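Local coordinates for PmbA-related protein (Thermotoga maritima, PDB 1VL4) that is a putative modulator of DNA gyrase of the PmbA/TldD family and may have metallopeptidase activity, at residues K66-G71 with E104-G109; G30-I35 with T166-L171; I406-N411 with E440-A445. One frame throughout, in Å; residues are numbered along the deposited sequence.

Contact 1 (K66-G71 with E104-G109)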
loop_
_atom_site.group_PDB
_atom_site.type_symbol
_atom_site.label_atom_id
_atom_site.label_comp_id
_atom_site.label_asym_id
_atom_site.label_seq_id
_atom_site.Cartn_x
_atom_site.Cartn_y
_atom_site.Cartn_z
ATOM N N LYS A 66 -19.338 -11.202 -12.259
ATOM C CA LYS A 66 -20.328 -10.216 -11.842
ATOM C C LYS A 66 -21.694 -10.513 -12.486
ATOM O O LYS A 66 -21.785 -10.642 -13.723
ATOM C CB LYS A 66 -19.855 -8.831 -12.218
ATOM C CG LYS A 66 -20.734 -7.676 -11.755
ATOM C CD LYS A 66 -20.086 -6.364 -12.128
ATOM C CE LYS A 66 -19.143 -5.828 -11.046
ATOM N NZ LYS A 66 -18.618 -4.461 -11.385
ATOM N N VAL A 67 -22.722 -10.614 -11.655
ATOM C CA VAL A 67 -24.089 -10.900 -12.125
ATOM C C VAL A 67 -24.957 -9.644 -11.958
ATOM O O VAL A 67 -24.890 -8.987 -10.902
ATOM C CB VAL A 67 -24.695 -12.047 -11.363
ATOM C CG1 VAL A 67 -26.155 -12.217 -11.711
ATOM C CG2 VAL A 67 -23.910 -13.342 -11.643
ATOM N N LEU A 68 -25.770 -9.349 -12.989
ATOM C CA LEU A 68 -26.569 -8.104 -13.091
ATOM C C LEU A 68 -28.033 -8.501 -13.142
ATOM O O LEU A 68 -28.421 -9.303 -13.962
ATOM C CB LEU A 68 -26.164 -7.326 -14.303
ATOM C CG LEU A 68 -26.931 -6.052 -14.660
ATOM C CD1 LEU A 68 -26.707 -4.967 -13.631
ATOM C CD2 LEU A 68 -26.451 -5.591 -16.035
ATOM N N LYS A 69 -28.812 -8.029 -12.180
ATOM C CA LYS A 69 -30.255 -8.254 -12.157
ATOM C C LYS A 69 -30.965 -6.979 -11.717
ATOM O O LYS A 69 -30.730 -6.500 -10.628
ATOM C CB LYS A 69 -30.619 -9.376 -11.210
ATOM C CG LYS A 69 -32.038 -9.917 -11.382
ATOM C CD LYS A 69 -32.313 -10.976 -10.336
ATOM C CE LYS A 69 -33.694 -11.619 -10.429
ATOM N NZ LYS A 69 -33.944 -12.444 -9.209
ATOM N N ASP A 70 -31.803 -6.427 -12.595
ATOM C CA ASP A 70 -32.638 -5.254 -12.311
ATOM C C ASP A 70 -31.761 -4.106 -11.903
ATOM O O ASP A 70 -32.074 -3.401 -10.949
ATOM C CB ASP A 70 -33.679 -5.520 -11.213
ATOM C CG ASP A 70 -34.724 -6.552 -11.612
ATOM O OD1 ASP A 70 -35.111 -6.565 -12.802
ATOM O OD2 ASP A 70 -35.155 -7.340 -10.728
ATOM N N GLY A 71 -30.633 -3.978 -12.586
ATOM C CA GLY A 71 -29.710 -2.896 -12.360
ATOM C C GLY A 71 -28.832 -3.015 -11.124
ATOM O O GLY A 71 -28.054 -2.124 -10.885
ATOM N N GLU A 104 -27.077 0.090 -12.381
ATOM C CA GLU A 104 -25.882 -0.426 -13.101
ATOM C C GLU A 104 -26.227 -1.059 -14.447
ATOM O O GLU A 104 -27.330 -1.582 -14.661
ATOM C CB GLU A 104 -25.107 -1.490 -12.291
ATOM C CG GLU A 104 -24.585 -1.084 -10.876
ATOM C CD GLU A 104 -23.260 -0.361 -10.901
ATOM O OE1 GLU A 104 -22.432 -0.633 -11.799
ATOM O OE2 GLU A 104 -23.054 0.501 -10.020
ATOM N N TYR A 105 -25.241 -1.073 -15.340
ATOM C CA TYR A 105 -25.373 -1.891 -16.534
ATOM C C TYR A 105 -24.055 -2.360 -17.141
ATOM O O TYR A 105 -22.954 -1.926 -16.752
ATOM C CB TYR A 105 -26.259 -1.194 -17.575
ATOM C CG TYR A 105 -25.754 0.129 -17.983
ATOM C CD1 TYR A 105 -25.932 1.231 -17.168
ATOM C CD2 TYR A 105 -25.091 0.282 -19.204
ATOM C CE1 TYR A 105 -25.448 2.465 -17.548
ATOM C CE2 TYR A 105 -24.615 1.501 -19.608
ATOM C CZ TYR A 105 -24.790 2.601 -18.781
ATOM O OH TYR A 105 -24.298 3.823 -19.208
ATOM N N PHE A 106 -24.189 -3.345 -18.020
ATOM C CA PHE A 106 -23.075 -3.885 -18.781
ATOM C C PHE A 106 -23.076 -3.292 -20.192
ATOM O O PHE A 106 -24.124 -2.904 -20.715
ATOM C CB PHE A 106 -23.191 -5.394 -18.928
ATOM C CG PHE A 106 -23.045 -6.185 -17.636
ATOM C CD1 PHE A 106 -22.417 -5.651 -16.499
ATOM C CD2 PHE A 106 -23.507 -7.509 -17.589
ATOM C CE1 PHE A 106 -22.264 -6.451 -15.320
ATOM C CE2 PHE A 106 -23.372 -8.299 -16.415
ATOM C CZ PHE A 106 -22.749 -7.746 -15.274
ATOM N N PHE A 107 -21.895 -3.302 -20.781
ATOM C CA PHE A 107 -21.652 -2.894 -22.132
ATOM C C PHE A 107 -21.872 -4.052 -23.109
ATOM O O PHE A 107 -21.431 -5.184 -22.886
ATOM C CB PHE A 107 -20.226 -2.341 -22.261
ATOM C CG PHE A 107 -20.015 -1.490 -23.477
ATOM C CD1 PHE A 107 -20.701 -0.299 -23.616
ATOM C CD2 PHE A 107 -19.130 -1.856 -24.465
ATOM C CE1 PHE A 107 -20.482 0.521 -24.729
ATOM C CE2 PHE A 107 -18.934 -1.044 -25.598
ATOM C CZ PHE A 107 -19.604 0.148 -25.711
ATOM N N GLU A 108 -22.560 -3.749 -24.197
ATOM C CA GLU A 108 -22.884 -4.730 -25.221
ATOM C C GLU A 108 -21.749 -4.985 -26.196
ATOM O O GLU A 108 -20.872 -4.172 -26.380
ATOM C CB GLU A 108 -24.100 -4.225 -26.021
ATOM C CG GLU A 108 -25.356 -4.175 -25.217
ATOM C CD GLU A 108 -26.526 -3.685 -26.036
ATOM O OE1 GLU A 108 -26.621 -2.446 -26.221
ATOM O OE2 GLU A 108 -27.326 -4.537 -26.501
ATOM N N GLY A 109 -21.787 -6.134 -26.858
ATOM C CA GLY A 109 -20.831 -6.483 -27.886
ATOM C C GLY A 109 -21.059 -5.670 -29.142
ATOM O O GLY A 109 -22.044 -4.929 -29.234
#

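Contact 2 (G30-I35 with T166-L171)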
loop_
_atom_site.group_PDB
_atom_site.type_symbol
_atom_site.label_atom_id
_atom_site.label_comp_id
_atom_site.label_asym_id
_atom_site.label_seq_id
_atom_site.Cartn_x
_atom_site.Cartn_y
_atom_site.Cartn_z
ATOM N N GLY A 30 -32.375 -15.737 -15.238
ATOM C CA GLY A 30 -32.882 -14.414 -15.606
ATOM C C GLY A 30 -31.962 -13.268 -15.175
ATOM O O GLY A 30 -32.428 -12.191 -14.818
ATOM N N VAL A 31 -30.657 -13.493 -15.205
ATOM C CA VAL A 31 -29.678 -12.434 -14.969
ATOM C C VAL A 31 -28.678 -12.344 -16.112
ATOM O O VAL A 31 -28.618 -13.244 -16.965
ATOM C CB VAL A 31 -28.946 -12.678 -13.615
ATOM C CG1 VAL A 31 -29.955 -12.804 -12.493
ATOM C CG2 VAL A 31 -28.045 -13.911 -13.660
ATOM N N GLU A 32 -27.907 -11.252 -16.158
ATOM C CA GLU A 32 -26.788 -11.175 -17.054
ATOM C C GLU A 32 -25.561 -11.543 -16.217
ATOM O O GLU A 32 -25.598 -11.442 -14.986
ATOM C CB GLU A 32 -26.584 -9.773 -17.657
ATOM C CG GLU A 32 -27.838 -9.139 -18.225
ATOM C CD GLU A 32 -28.366 -9.867 -19.441
ATOM O OE1 GLU A 32 -27.641 -10.713 -20.008
ATOM O OE2 GLU A 32 -29.523 -9.596 -19.818
ATOM N N VAL A 33 -24.516 -12.027 -16.875
ATOM C CA VAL A 33 -23.222 -12.242 -16.221
ATOM C C VAL A 33 -22.097 -11.676 -17.066
ATOM O O VAL A 33 -22.156 -11.640 -18.323
ATOM C CB VAL A 33 -22.983 -13.743 -15.831
ATOM C CG1 VAL A 33 -22.777 -14.613 -17.083
ATOM C CG2 VAL A 33 -21.842 -13.882 -14.888
ATOM N N GLN A 34 -21.091 -11.161 -16.350
ATOM C CA GLN A 34 -19.863 -10.664 -16.926
ATOM C C GLN A 34 -18.674 -11.274 -16.206
ATOM O O GLN A 34 -18.654 -11.379 -14.978
ATOM C CB GLN A 34 -19.803 -9.149 -16.875
ATOM C CG GLN A 34 -18.540 -8.553 -17.424
ATOM C CD GLN A 34 -18.690 -7.036 -17.610
ATOM O OE1 GLN A 34 -19.243 -6.558 -18.600
ATOM N NE2 GLN A 34 -18.277 -6.287 -16.602
ATOM N N ILE A 35 -17.707 -11.713 -17.000
ATOM C CA ILE A 35 -16.522 -12.372 -16.517
ATOM C C ILE A 35 -15.297 -11.597 -16.997
ATOM O O ILE A 35 -15.126 -11.336 -18.195
ATOM C CB ILE A 35 -16.421 -13.828 -16.997
ATOM C CG1 ILE A 35 -17.710 -14.574 -16.739
ATOM C CG2 ILE A 35 -15.225 -14.505 -16.289
ATOM C CD1 ILE A 35 -17.821 -15.833 -17.574
ATOM N N THR A 166 -15.807 -10.613 -20.954
ATOM C CA THR A 166 -16.912 -11.081 -21.791
ATOM C C THR A 166 -18.186 -11.117 -20.960
ATOM O O THR A 166 -18.124 -11.283 -19.743
ATOM C CB THR A 166 -16.550 -12.443 -22.444
ATOM O OG1 THR A 166 -17.596 -12.869 -23.328
ATOM C CG2 THR A 166 -16.307 -13.517 -21.368
ATOM N N ASN A 167 -19.330 -10.915 -21.619
ATOM C CA ASN A 167 -20.615 -10.934 -20.971
ATOM C C ASN A 167 -21.728 -11.481 -21.884
ATOM O O ASN A 167 -21.499 -11.677 -23.104
ATOM C CB ASN A 167 -20.940 -9.556 -20.387
ATOM C CG ASN A 167 -21.237 -8.520 -21.410
ATOM O OD1 ASN A 167 -21.787 -8.822 -22.441
ATOM N ND2 ASN A 167 -20.953 -7.238 -21.081
ATOM N N THR A 168 -22.887 -11.703 -21.283
ATOM C CA THR A 168 -24.057 -12.299 -21.960
ATOM C C THR A 168 -24.752 -11.283 -22.913
ATOM O O THR A 168 -25.714 -11.627 -23.601
ATOM C CB THR A 168 -25.025 -12.847 -20.925
ATOM O OG1 THR A 168 -25.282 -11.843 -19.924
ATOM C CG2 THR A 168 -24.394 -14.078 -20.241
ATOM N N LEU A 169 -24.270 -10.044 -22.951
ATOM C CA LEU A 169 -24.713 -9.045 -23.947
ATOM C C LEU A 169 -23.835 -9.035 -25.195
ATOM O O LEU A 169 -23.878 -8.101 -26.030
ATOM C CB LEU A 169 -24.777 -7.640 -23.323
ATOM C CG LEU A 169 -25.781 -7.425 -22.209
ATOM C CD1 LEU A 169 -25.236 -7.982 -20.876
ATOM C CD2 LEU A 169 -26.057 -5.898 -22.156
ATOM N N GLY A 170 -23.029 -10.072 -25.345
ATOM C CA GLY A 170 -22.202 -10.191 -26.520
ATOM C C GLY A 170 -20.822 -9.598 -26.428
ATOM O O GLY A 170 -20.061 -9.729 -27.369
ATOM N N LEU A 171 -20.469 -8.953 -25.316
ATOM C CA LEU A 171 -19.106 -8.449 -25.171
ATOM C C LEU A 171 -18.174 -9.623 -25.140
ATOM O O LEU A 171 -18.417 -10.664 -24.467
ATOM C CB LEU A 171 -18.916 -7.679 -23.853
ATOM C CG LEU A 171 -17.600 -6.939 -23.613
ATOM C CD1 LEU A 171 -17.484 -5.770 -24.584
ATOM C CD2 LEU A 171 -17.478 -6.458 -22.134
#

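Contact 3 (I406-N411 with E440-A445)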
loop_
_atom_site.group_PDB
_atom_site.type_symbol
_atom_site.label_atom_id
_atom_site.label_comp_id
_atom_site.label_asym_id
_atom_site.label_seq_id
_atom_site.Cartn_x
_atom_site.Cartn_y
_atom_site.Cartn_z
ATOM N N ILE A 406 14.362 23.214 -0.628
ATOM C CA ILE A 406 13.262 24.068 -1.030
ATOM C C ILE A 406 11.929 23.335 -1.062
ATOM O O ILE A 406 11.860 22.132 -1.285
ATOM C CB ILE A 406 13.522 24.778 -2.377
ATOM C CG1 ILE A 406 13.933 23.781 -3.456
ATOM C CG2 ILE A 406 14.561 25.875 -2.168
ATOM C CD1 ILE A 406 13.655 24.287 -4.854
ATOM N N THR A 407 10.893 24.105 -0.781
ATOM C CA THR A 407 9.532 23.677 -0.903
ATOM C C THR A 407 8.848 24.557 -1.946
ATOM O O THR A 407 9.049 25.770 -1.993
ATOM C CB THR A 407 8.805 23.801 0.462
ATOM O OG1 THR A 407 9.321 22.810 1.355
ATOM C CG2 THR A 407 7.286 23.600 0.318
ATOM N N ILE A 408 8.033 23.932 -2.781
ATOM C CA ILE A 408 7.154 24.678 -3.634
ATOM C C ILE A 408 5.747 24.454 -3.179
ATOM O O ILE A 408 5.397 23.363 -2.692
ATOM C CB ILE A 408 7.296 24.291 -5.128
ATOM C CG1 ILE A 408 7.088 22.797 -5.338
ATOM C CG2 ILE A 408 8.669 24.734 -5.669
ATOM C CD1 ILE A 408 6.967 22.444 -6.777
ATOM N N SER A 409 4.936 25.491 -3.355
ATOM C CA SER A 409 3.528 25.422 -3.038
ATOM C C SER A 409 2.698 26.257 -4.007
ATOM O O SER A 409 3.188 27.176 -4.641
ATOM C CB SER A 409 3.307 25.907 -1.618
ATOM O OG SER A 409 3.565 27.285 -1.560
ATOM N N GLY A 410 1.430 25.893 -4.120
ATOM C CA GLY A 410 0.488 26.627 -4.909
ATOM C C GLY A 410 -0.767 25.815 -5.040
ATOM O O GLY A 410 -1.020 24.902 -4.237
ATOM N N ASN A 411 -1.564 26.191 -6.031
ATOM C CA ASN A 411 -2.715 25.424 -6.468
ATOM C C ASN A 411 -2.435 24.967 -7.885
ATOM O O ASN A 411 -2.085 25.790 -8.730
ATOM C CB ASN A 411 -3.972 26.286 -6.467
ATOM C CG ASN A 411 -5.238 25.467 -6.669
ATOM O OD1 ASN A 411 -5.545 24.997 -7.782
ATOM N ND2 ASN A 411 -5.992 25.294 -5.589
ATOM N N GLU A 440 4.977 31.028 -15.088
ATOM C CA GLU A 440 5.235 32.454 -14.874
ATOM C C GLU A 440 5.848 32.791 -13.516
ATOM O O GLU A 440 6.841 33.580 -13.403
ATOM C CB GLU A 440 3.935 33.230 -15.037
ATOM C CG GLU A 440 4.069 34.755 -14.909
ATOM C CD GLU A 440 4.556 35.462 -16.170
ATOM O OE1 GLU A 440 5.247 34.826 -17.003
ATOM O OE2 GLU A 440 4.246 36.671 -16.307
ATOM N N VAL A 441 5.201 32.291 -12.477
ATOM C CA VAL A 441 5.710 32.467 -11.140
ATOM C C VAL A 441 5.112 31.404 -10.223
ATOM O O VAL A 441 3.964 31.023 -10.382
ATOM C CB VAL A 441 5.473 33.939 -10.620
ATOM C CG1 VAL A 441 4.001 34.263 -10.453
ATOM C CG2 VAL A 441 6.180 34.186 -9.329
ATOM N N LEU A 442 5.897 30.935 -9.261
ATOM C CA LEU A 442 5.399 30.009 -8.256
ATOM C C LEU A 442 5.981 30.371 -6.896
ATOM O O LEU A 442 7.055 30.954 -6.818
ATOM C CB LEU A 442 5.831 28.605 -8.648
ATOM C CG LEU A 442 4.913 27.430 -8.404
ATOM C CD1 LEU A 442 3.536 27.588 -9.082
ATOM C CD2 LEU A 442 5.676 26.170 -8.900
ATOM N N ASP A 443 5.262 30.018 -5.836
ATOM C CA ASP A 443 5.752 30.213 -4.469
ATOM C C ASP A 443 6.805 29.179 -4.124
ATOM O O ASP A 443 6.533 27.979 -4.163
ATOM C CB ASP A 443 4.613 30.118 -3.439
ATOM C CG ASP A 443 3.623 31.256 -3.557
ATOM O OD1 ASP A 443 3.243 31.626 -4.686
ATOM O OD2 ASP A 443 3.234 31.799 -2.513
ATOM N N VAL A 444 7.990 29.655 -3.778
ATOM C CA VAL A 444 9.098 28.823 -3.351
ATOM C C VAL A 444 9.494 29.215 -1.900
ATOM O O VAL A 444 9.593 30.414 -1.575
ATOM C CB VAL A 444 10.310 29.032 -4.289
ATOM C CG1 VAL A 444 11.482 28.115 -3.901
ATOM C CG2 VAL A 444 9.902 28.811 -5.757
ATOM N N ALA A 445 9.728 28.228 -1.035
ATOM C CA ALA A 445 10.182 28.507 0.342
ATOM C C ALA A 445 11.579 27.962 0.578
ATOM O O ALA A 445 11.866 26.841 0.139
ATOM C CB ALA A 445 9.227 27.911 1.329
HETATM O O HOH W 1 2.198 29.456 -6.125
#

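Contact 1 (K66-G71 with E104-G109)
Gly71 and Glu104 bring the backbones of 66-71 and 104-109 together, their CA atoms 4.6 Å apart, and Glu104 N donates to Gly71 O (2.8 Å, N-H...O angle 151°) on an in-plane lone pair. The site is the end of a beta hairpin: strand 51-69 runs out at Lys69, and Asp70 and Gly71, both with positive phi, turn the chain back into strand 72-78. Beyond that bond, side chains join the hairpin to the loop that follows helix 84-93. Phe106 and Leu68 reach toward each other tip to tip, and Leu68 CD2 sits over the centre of the ring in a CH-pi contact, 3.8 Å from the centroid and 13° off the normal. Leu68 CB lies over the same face, 3.6 Å from Phe106 CZ. The other methyl, Leu68 CD1, lies 3.6 Å from Glu104 O. CG of Leu68 stands anti to the backbone N (chi1 176°), and from it CD2 goes to the ring and CD1 to the loop backbone. Lys66 meets the ring differently: its aliphatic chain slants past the ring's rim, with CD 3.9 Å from Phe106 CE1. An alanine in place of Phe106 would probably open a gap beside Leu68 CB and leave CD2 without its aromatic partner. Glu32 and Gln34 of the adjoining strand 32-48 also touch Phe106. At the ring edge, near its plane, Lys66 O lies 3.4 Å from Phe106 CZ.

Contact 2 (G30-I35 with T166-L171)
Thr168 grips strand 32-48 with its side chain just past where the antiparallel pairing of 30-35 with 166-171 gives way to a type I turn, Asn167 to Gly170. Its OG1 donates to Glu32 OE1 at 2.6 Å, on the carboxylate's anti lone pair, and accepts from Val33 N at 3.1 Å. A chi1 of 50° sets OG1 between backbone N and carbonyl carbon, while CG2 packs 3.6 Å from Val33 CG1; Thr168 N closes the group by donating to Val33 O. The Glu32 side chain, bent at chi2, crosses that of Leu169 at about a right angle, touching CD1. Thr166 belongs to the regular sheet: with Ile35 it forms a hydrogen-bonded pair, Ile35 N to Thr166 O being 2.8 Å and nearly straight at 175°. Its OG1 donates to Leu171 O, past the turn, at 2.6 Å and is bonded by Lys19 of helix 15-29. In the next pair, non-hydrogen-bonded, Gln34 and Asn167 set their amides nearly coplanar, 10° apart. Asn167 OD1 forms an Asx turn with Leu169 N, and Leu171 N reaches the same oxygen from the other face of the amide plane. Asn167 ND2 donates to Gln34 OE1 at 3.1 Å and also to Phe107 O.

Contact 3 (I406-N411 with E440-A445)
Ile406 and Ile408 of strand 406-411 both meet Val444, across two antiparallel strands whose local axes, taken over 406-411 and 441-444, pass 4.9 Å apart with their directions 128° from one another. The two isoleucines offer the same branch: in each, CG2 stands beside the backbone N, anti to the carbonyl carbon. Ile406 CG2 approaches Val444 CG1 at a slant to 4.2 Å, and Ile408 CG2 approaches the other methyl, CG2, to 4.3 Å, giving each branch of the valine its own partner. Between these contacts Thr407 and Ala445 exchange backbone bonds in both directions, Ala445 N to Thr407 O being the shorter at 2.7 Å. Ser409 and Asp443 bring polar side chains to the contact. Ser409 OG sits 3.6 Å from Asp443 CB. Ser409 N still donates to Asp443 O at 3.1 Å, but farther on a water joins the strands, donating to Ser409 O and accepting from Asp443 N. The pairing joins two strands of the mixed sheet in the C-terminal part of the chain. Strand 406-411 has strand 384-395 as a further antiparallel partner, and Ile408 packs on Ile368 and Val371 of strand 365-372. Strand 437-444 also pairs with strand 233-239, where Val444 touches Tyr235, and Asn411 ends strand 406-411 as the N-cap of helix 412-417.

Overall arrangement
Just after helix 15-29 the chain enters strand 32-48, where contact 2 opens; strand 51-69 follows, and its end opens contact 1. Contact 1 closes first, at 104-109, holding the loop after helix 84-93 against the hairpin. Contact 2 closes later, at 166-171, so its longer loop encloses contact 1 entirely. Their centres are about 7 Å apart, and a probable hydrogen bond between Lys66 O and Gln34 N links them through strands 51-69 and 32-48, neighbours in one antiparallel sheet. Contact 3 comes afterwards, in series, closing a short loop between strands 406-411 and 437-444 of a different sheet. It lies on the opposite side of the chain's centre, about 47 Å from contact 1, centre to centre.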